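PDB 5E3E: large exoprotein involved in heme utilization or adhesion from Yersinia kristensenii ATCC 33638, which is a contact-dependent growth inhibition toxin of the RNase A superfamily that probably cleaves RNA and is bound by the CdiI immunity protein. Local coordinates for residues B[5-11]-B[29-34]. Numbering follows the deposited sequence.
Sequences IDRHVGK and SSFTDR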
ATOM      1  N   ILE B   5      -6.782   7.758  -7.754  1.00 16.02           N
ATOM      2  CA  ILE B   5      -7.745   6.655  -7.830  1.00 16.13           C
ATOM      3  C   ILE B   5      -8.129   6.399  -9.292  1.00 15.63           C
ATOM      4  O   ILE B   5      -8.473   5.286  -9.652  1.00 14.89           O
ATOM      5  CB  ILE B   5      -9.001   6.903  -6.964  1.00 17.12           C
ATOM      6  CG1 ILE B   5      -9.838   5.632  -6.790  1.00 17.88           C
ATOM      7  CG2 ILE B   5      -9.861   8.035  -7.520  1.00 17.53           C
ATOM      8  CD1 ILE B   5     -10.540   5.578  -5.468  1.00 19.12           C
ATOM      9  N   ASP B   6      -8.035   7.424 -10.148  1.00 15.70           N
ATOM     10  CA  ASP B   6      -8.447   7.249 -11.544  1.00 16.48           C
ATOM     11  C   ASP B   6      -7.517   6.347 -12.326  1.00 15.64           C
ATOM     12  O   ASP B   6      -7.908   5.827 -13.406  1.00 15.83           O
ATOM     13  CB  ASP B   6      -8.614   8.610 -12.244  1.00 18.16           C
ATOM     14  CG  ASP B   6      -9.742   9.444 -11.639  1.00 20.60           C
ATOM     15  OD1 ASP B   6     -10.700   8.857 -11.089  1.00 22.94           O
ATOM     16  OD2 ASP B   6      -9.682  10.696 -11.696  1.00 22.02           O
ATOM     17  N   ARG B   7      -6.310   6.126 -11.798  1.00 15.05           N
ATOM     18  CA  ARG B   7      -5.383   5.125 -12.367  1.00 15.27           C
ATOM     19  C   ARG B   7      -5.910   3.685 -12.136  1.00 13.93           C
ATOM     20  O   ARG B   7      -5.337   2.715 -12.667  1.00 13.88           O
ATOM     21  CB  ARG B   7      -3.995   5.255 -11.726  1.00 16.64           C
ATOM     22  CG  ARG B   7      -3.330   6.562 -12.092  1.00 18.42           C
ATOM     23  CD  ARG B   7      -2.139   6.885 -11.226  1.00 20.31           C
ATOM     24  NE  ARG B   7      -1.373   5.714 -10.873  1.00 22.13           N
ATOM     25  CZ  ARG B   7      -0.639   4.972 -11.708  1.00 24.21           C
ATOM     26  NH1 ARG B   7      -0.568   5.268 -12.988  1.00 25.52           N
ATOM     27  NH2 ARG B   7       0.011   3.908 -11.232  1.00 24.88           N
ATOM     28  N   HIS B   8      -6.982   3.564 -11.368  1.00 12.81           N
ATOM     29  CA  HIS B   8      -7.538   2.260 -10.910  1.00 12.53           C
ATOM     30  C   HIS B   8      -9.040   2.197 -11.124  1.00 12.67           C
ATOM     31  O   HIS B   8      -9.765   1.518 -10.371  1.00 12.83           O
ATOM     32  CB  HIS B   8      -7.201   2.022  -9.444  1.00 12.57           C
ATOM     33  CG  HIS B   8      -5.750   2.189  -9.160  1.00 12.54           C
ATOM     34  ND1 HIS B   8      -4.828   1.212  -9.425  1.00 12.79           N
ATOM     35  CD2 HIS B   8      -5.046   3.254  -8.699  1.00 12.68           C
ATOM     36  CE1 HIS B   8      -3.620   1.649  -9.112  1.00 13.36           C
ATOM     37  NE2 HIS B   8      -3.724   2.897  -8.701  1.00 13.14           N
ATOM     38  N   VAL B   9      -9.522   2.916 -12.132  1.00 13.08           N
ATOM     39  CA  VAL B   9     -10.941   2.814 -12.549  1.00 14.20           C
ATOM     40  C   VAL B   9     -11.053   2.504 -14.044  1.00 14.73           C
ATOM     41  O   VAL B   9     -10.583   3.274 -14.907  1.00 14.87           O
ATOM     42  CB  VAL B   9     -11.785   4.073 -12.231  1.00 15.05           C
ATOM     43  CG1 VAL B   9     -13.243   3.856 -12.638  1.00 16.28           C
ATOM     44  CG2 VAL B   9     -11.725   4.435 -10.757  1.00 15.14           C
ATOM     45  N   GLY B  10     -11.670   1.368 -14.330  1.00 15.33           N
ATOM     46  CA  GLY B  10     -11.981   0.976 -15.690  1.00 16.38           C
ATOM     47  C   GLY B  10     -10.817   0.657 -16.589  1.00 16.59           C
ATOM     48  O   GLY B  10     -10.964   0.695 -17.820  1.00 17.36           O
ATOM     49  N   LYS B  11      -9.672   0.335 -16.007  1.00 16.04           N
ATOM     50  CA  LYS B  11      -8.478   0.005 -16.764  1.00 16.67           C
ATOM     51  C   LYS B  11      -8.663  -1.305 -17.524  1.00 16.96           C
ATOM     52  O   LYS B  11      -9.377  -2.219 -17.076  1.00 17.19           O
ATOM     53  CB  LYS B  11      -7.268  -0.112 -15.833  1.00 17.14           C
ATOM     54  CG  LYS B  11      -6.897   1.161 -15.102  1.00 18.26           C
ATOM     55  CD  LYS B  11      -6.439   2.213 -16.106  1.00 20.09           C
ATOM     56  CE  LYS B  11      -7.204   3.475 -15.919  1.00 22.52           C
ATOM     57  NZ  LYS B  11      -6.825   4.547 -16.880  1.00 24.03           N
ATOM     58  N   SER B  29      -4.281  -3.416 -10.020  1.00 12.26           N
ATOM     59  CA  SER B  29      -5.711  -3.655  -9.994  1.00 11.98           C
ATOM     60  C   SER B  29      -6.519  -2.406 -10.364  1.00 12.15           C
ATOM     61  O   SER B  29      -6.007  -1.273 -10.350  1.00 11.96           O
ATOM     62  CB  SER B  29      -6.089  -4.148  -8.608  1.00 12.05           C
ATOM     63  OG  SER B  29      -5.851  -3.127  -7.627  1.00 11.75           O
ATOM     64  N   SER B  30      -7.801  -2.634 -10.638  1.00 12.04           N
ATOM     65  CA  SER B  30      -8.703  -1.591 -11.114  1.00 12.54           C
ATOM     66  C   SER B  30     -10.142  -1.951 -10.745  1.00 12.47           C
ATOM     67  O   SER B  30     -10.557  -3.104 -10.927  1.00 12.60           O
ATOM     68  CB  SER B  30      -8.602  -1.446 -12.628  1.00 12.73           C
ATOM     69  OG  SER B  30      -9.526  -0.497 -13.107  1.00 13.27           O
ATOM     70  N   PHE B  31     -10.893  -0.956 -10.261  1.00 12.64           N
ATOM     71  CA  PHE B  31     -12.339  -1.078 -10.081  1.00 13.19           C
ATOM     72  C   PHE B  31     -12.995  -1.221 -11.451  1.00 13.84           C
ATOM     73  O   PHE B  31     -12.501  -0.709 -12.454  1.00 13.55           O
ATOM     74  CB  PHE B  31     -12.931   0.145  -9.394  1.00 13.12           C
ATOM     75  CG  PHE B  31     -12.467   0.329  -7.986  1.00 12.80           C
ATOM     76  CD1 PHE B  31     -12.924  -0.521  -6.972  1.00 12.66           C
ATOM     77  CD2 PHE B  31     -11.552   1.318  -7.672  1.00 12.59           C
ATOM     78  CE1 PHE B  31     -12.508  -0.344  -5.681  1.00 12.75           C
ATOM     79  CE2 PHE B  31     -11.147   1.499  -6.389  1.00 12.64           C
ATOM     80  CZ  PHE B  31     -11.610   0.647  -5.384  1.00 12.71           C
ATOM     81  N   THR B  32     -14.098  -1.939 -11.485  1.00 14.59           N
ATOM     82  CA  THR B  32     -14.818  -2.200 -12.743  1.00 15.84           C
ATOM     83  C   THR B  32     -15.190  -0.904 -13.462  1.00 16.60           C
ATOM     84  O   THR B  32     -15.082  -0.807 -14.667  1.00 17.11           O
ATOM     85  CB  THR B  32     -16.089  -2.951 -12.434  1.00 16.53           C
ATOM     86  OG1 THR B  32     -15.728  -4.155 -11.760  1.00 17.15           O
ATOM     87  CG2 THR B  32     -16.847  -3.320 -13.722  1.00 17.30           C
ATOM     88  N   ASP B  33     -15.692   0.054 -12.704  1.00 17.15           N
ATOM     89  CA  ASP B  33     -16.195   1.303 -13.291  1.00 18.52           C
ATOM     90  C   ASP B  33     -16.335   2.351 -12.238  1.00 18.56           C
ATOM     91  O   ASP B  33     -16.140   2.073 -11.067  1.00 17.67           O
ATOM     92  CB  ASP B  33     -17.545   1.089 -14.011  1.00 19.44           C
ATOM     93  CG  ASP B  33     -18.543   0.290 -13.197  1.00 20.88           C
ATOM     94  OD1 ASP B  33     -18.774   0.606 -12.016  1.00 22.49           O
ATOM     95  OD2 ASP B  33     -19.134  -0.659 -13.769  1.00 23.16           O
ATOM     96  N   ARG B  34     -16.690   3.568 -12.656  1.00 20.02           N
ATOM     97  CA  ARG B  34     -16.802   4.699 -11.720  1.00 21.61           C
ATOM     98  C   ARG B  34     -17.878   4.497 -10.669  1.00 21.29           C
ATOM     99  O   ARG B  34     -17.678   4.795  -9.502  1.00 20.73           O
ATOM    100  CB  ARG B  34     -17.023   6.022 -12.493  1.00 25.27           C
ATOM    101  CG  ARG B  34     -16.768   7.278 -11.650  1.00 29.10           C
ATOM    102  CD  ARG B  34     -16.686   8.556 -12.496  1.00 34.79           C
ATOM    103  NE  ARG B  34     -15.564   9.419 -12.064  1.00 41.85           N
ATOM    104  CZ  ARG B  34     -15.303  10.642 -12.532  1.00 44.73           C
ATOM    105  NH1 ARG B  34     -16.088  11.208 -13.448  1.00 47.55           N
ATOM    106  NH2 ARG B  34     -14.251  11.313 -12.066  1.00 46.65           N
TER
HETATM  107  O   HOH W   1     -10.948  -2.259 -14.769  1.00 22.00           O
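A single beta bridge, Val9 with Phe31, ties the N-terminal loop of this RNase A-superfamily domain to the end of strand 27-31 of its antiparallel sheet. Phe31 makes both backbone bonds: its N donates to His8 O (2.7 Å), lying well above that carbonyl's plane, and its O accepts Gly10 N (2.9 Å, 167° at the hydrogen). The positive phi of Gly10, easily adopted without a side chain, lets the chain turn after this second bond and bring Lys11 over Ser30. Phe31 CG lies beside its own backbone N (chi1 -66°), which carries ring atom CD2 to 3.2 Å from His8 O; Ile5 CD1 lies 4.2 Å from Phe31 CE2, and helix 34-47 supplies Ala37 and Val40 to this apolar cluster. Branched Val9 sends CG1 to the backbone where that helix begins, 3.5 Å from Arg34 N, while Asp33 caps the helix and bonds Thr36. Small Ser30 leaves room for Lys11 CB, 3.6 Å from Ser30 OG, and a water joins that OG to Lys11 O. Imidazole suits position 8 by carrying two ring nitrogens, each with its own partner: NE2 bonds Asp21 of the CdiI immunity protein, whereas His8 ND1 donates to Ser29 O, only 2° out of the ring plane.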